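Local atomic coordinates of seryl-tRNA synthetase, cytoplasmic (Candida albicans, PDB entry 3QO8), a protein that activates serine with ATP and transfers the resulting seryl group from Ser-AMP to the acceptor end of tRNA(Ser). Residues A[417-420]-A[425-428]. Numbering follows the deposited sequence.
Sequences ENYQ and LVIP. With SSA (5'-O-(N-(L-seryl)-sulfamoyl)adenosine), chain D.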
# COMPACT_ATOMS: atom_id res chain seq x y z
N GLU A 417 11.81 13.91 -18.99
CA GLU A 417 13.01 14.23 -19.77
C GLU A 417 12.66 14.55 -21.22
O GLU A 417 13.29 15.41 -21.83
CB GLU A 417 14.09 13.14 -19.66
CG GLU A 417 14.61 12.96 -18.24
CD GLU A 417 15.92 12.19 -18.16
OE1 GLU A 417 16.46 11.79 -19.21
OE2 GLU A 417 16.42 12.01 -17.03
N ASN A 418 11.63 13.89 -21.74
CA ASN A 418 11.28 14.08 -23.16
C ASN A 418 10.29 15.22 -23.46
O ASN A 418 10.10 15.58 -24.61
CB ASN A 418 10.76 12.76 -23.75
CG ASN A 418 11.88 11.79 -24.07
OD1 ASN A 418 12.70 12.06 -24.95
ND2 ASN A 418 11.93 10.66 -23.36
N TYR A 419 9.68 15.78 -22.43
CA TYR A 419 8.66 16.82 -22.63
C TYR A 419 9.09 18.14 -22.02
O TYR A 419 8.32 19.09 -22.01
CB TYR A 419 7.28 16.38 -22.11
CG TYR A 419 6.51 15.54 -23.11
CD1 TYR A 419 6.79 14.18 -23.27
CD2 TYR A 419 5.52 16.10 -23.90
CE1 TYR A 419 6.09 13.40 -24.19
CE2 TYR A 419 4.81 15.33 -24.84
CZ TYR A 419 5.11 13.98 -24.97
OH TYR A 419 4.43 13.20 -25.89
N GLN A 420 10.33 18.19 -21.54
CA GLN A 420 10.86 19.41 -20.96
C GLN A 420 11.15 20.43 -22.06
O GLN A 420 11.42 20.07 -23.20
CB GLN A 420 12.15 19.14 -20.17
CG GLN A 420 13.38 18.84 -21.02
CD GLN A 420 14.60 18.52 -20.17
OE1 GLN A 420 15.17 19.41 -19.53
NE2 GLN A 420 14.99 17.25 -20.13
N LEU A 425 7.20 22.22 -18.66
CA LEU A 425 6.89 20.89 -19.17
C LEU A 425 5.66 20.89 -20.06
O LEU A 425 4.58 21.32 -19.65
CB LEU A 425 6.61 19.93 -18.00
CG LEU A 425 6.34 18.49 -18.45
CD1 LEU A 425 7.68 17.84 -18.80
CD2 LEU A 425 5.59 17.68 -17.39
N VAL A 426 5.81 20.41 -21.29
CA VAL A 426 4.66 20.19 -22.15
C VAL A 426 3.91 18.92 -21.66
O VAL A 426 4.53 17.91 -21.35
CB VAL A 426 5.10 20.03 -23.63
CG1 VAL A 426 3.95 19.51 -24.49
CG2 VAL A 426 5.62 21.36 -24.17
N ILE A 427 2.59 18.98 -21.56
CA ILE A 427 1.82 17.81 -21.14
C ILE A 427 1.52 16.93 -22.36
O ILE A 427 0.97 17.41 -23.35
CB ILE A 427 0.49 18.22 -20.47
CG1 ILE A 427 0.74 19.11 -19.24
CG2 ILE A 427 -0.35 17.00 -20.11
CD1 ILE A 427 1.50 18.45 -18.10
N PRO A 428 1.89 15.64 -22.31
CA PRO A 428 1.59 14.78 -23.46
C PRO A 428 0.10 14.87 -23.85
O PRO A 428 -0.76 14.80 -22.98
CB PRO A 428 1.93 13.38 -22.95
CG PRO A 428 3.06 13.64 -21.94
CD PRO A 428 2.70 14.95 -21.28
N10 SSA D . 1.41 11.08 -35.62
CA SSA D . 1.07 12.25 -34.82
CB SSA D . -0.25 11.98 -34.10
OG SSA D . -0.58 13.08 -33.24
C9 SSA D . 2.16 12.52 -33.83
O9 SSA D . 2.10 13.49 -33.09
N8 SSA D . 3.18 11.66 -33.81
S1 SSA D . 4.32 11.74 -32.68
O1S SSA D . 5.08 10.53 -32.70
O2S SSA D . 5.16 12.88 -32.93
O5' SSA D . 3.64 11.92 -31.31
C5' SSA D . 3.12 10.81 -30.58
C4' SSA D . 2.18 11.35 -29.51
O4' SSA D . 2.91 11.97 -28.44
C3' SSA D . 1.26 12.43 -30.06
O3' SSA D . -0.02 11.88 -30.41
C2' SSA D . 1.11 13.43 -28.94
O2' SSA D . -0.05 13.14 -28.18
C1' SSA D . 2.33 13.22 -28.06
N9 SSA D . 3.26 14.34 -28.33
C8 SSA D . 4.39 14.31 -29.07
N7 SSA D . 4.93 15.55 -29.07
C5 SSA D . 4.13 16.36 -28.34
C6 SSA D . 4.18 17.70 -28.00
N6 SSA D . 5.19 18.50 -28.42
N1 SSA D . 3.18 18.21 -27.23
C2 SSA D . 2.18 17.44 -26.79
N3 SSA D . 2.11 16.14 -27.11
C4 SSA D . 3.08 15.58 -27.88
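With chi1 at -84°, CG anti to its own carbonyl carbon, Y419 swings its ring across to P428, whose CG sits almost squarely over one face, 3.6 Å from the ring centroid and 9° off the normal: a CH-pi contact. L425, its CG anti to the backbone N (chi1 -177°), extends CD1 to the near end of the same tyrosine, 3.6 Å from Y419 CB. V426 crosses the tyrosine at about a right angle, CB at the ring edge and CG1 3.8 Å from CD2. The backbones are tied by V426 N donating to Y419 O, 2.9 Å and fairly straight, although the donor is tilted from the carbonyl plane. Next to it, Q420 and L425 form a non-hydrogen-bonded antiparallel pair; helix 408-419 leads on to a beta hairpin, 420-421 with 424-426, which 441-443 extends to three strands. The Q420 amide turns back to the preceding helix, NE2 reaching E417 O at 3.0 Å in the carbonyl plane, on a lone pair. Alongside, in one of the two pockets that hold this Ser-AMP analogue, lies a seryl-sulfamoyl adenosine: its adenine C4 comes 3.5 Å from Y419 CE2 at the ring edge. The tyrosine hydroxyl is hydrogen-bonded to L330 O, while V426 O is buried beside the ring without a polar partner.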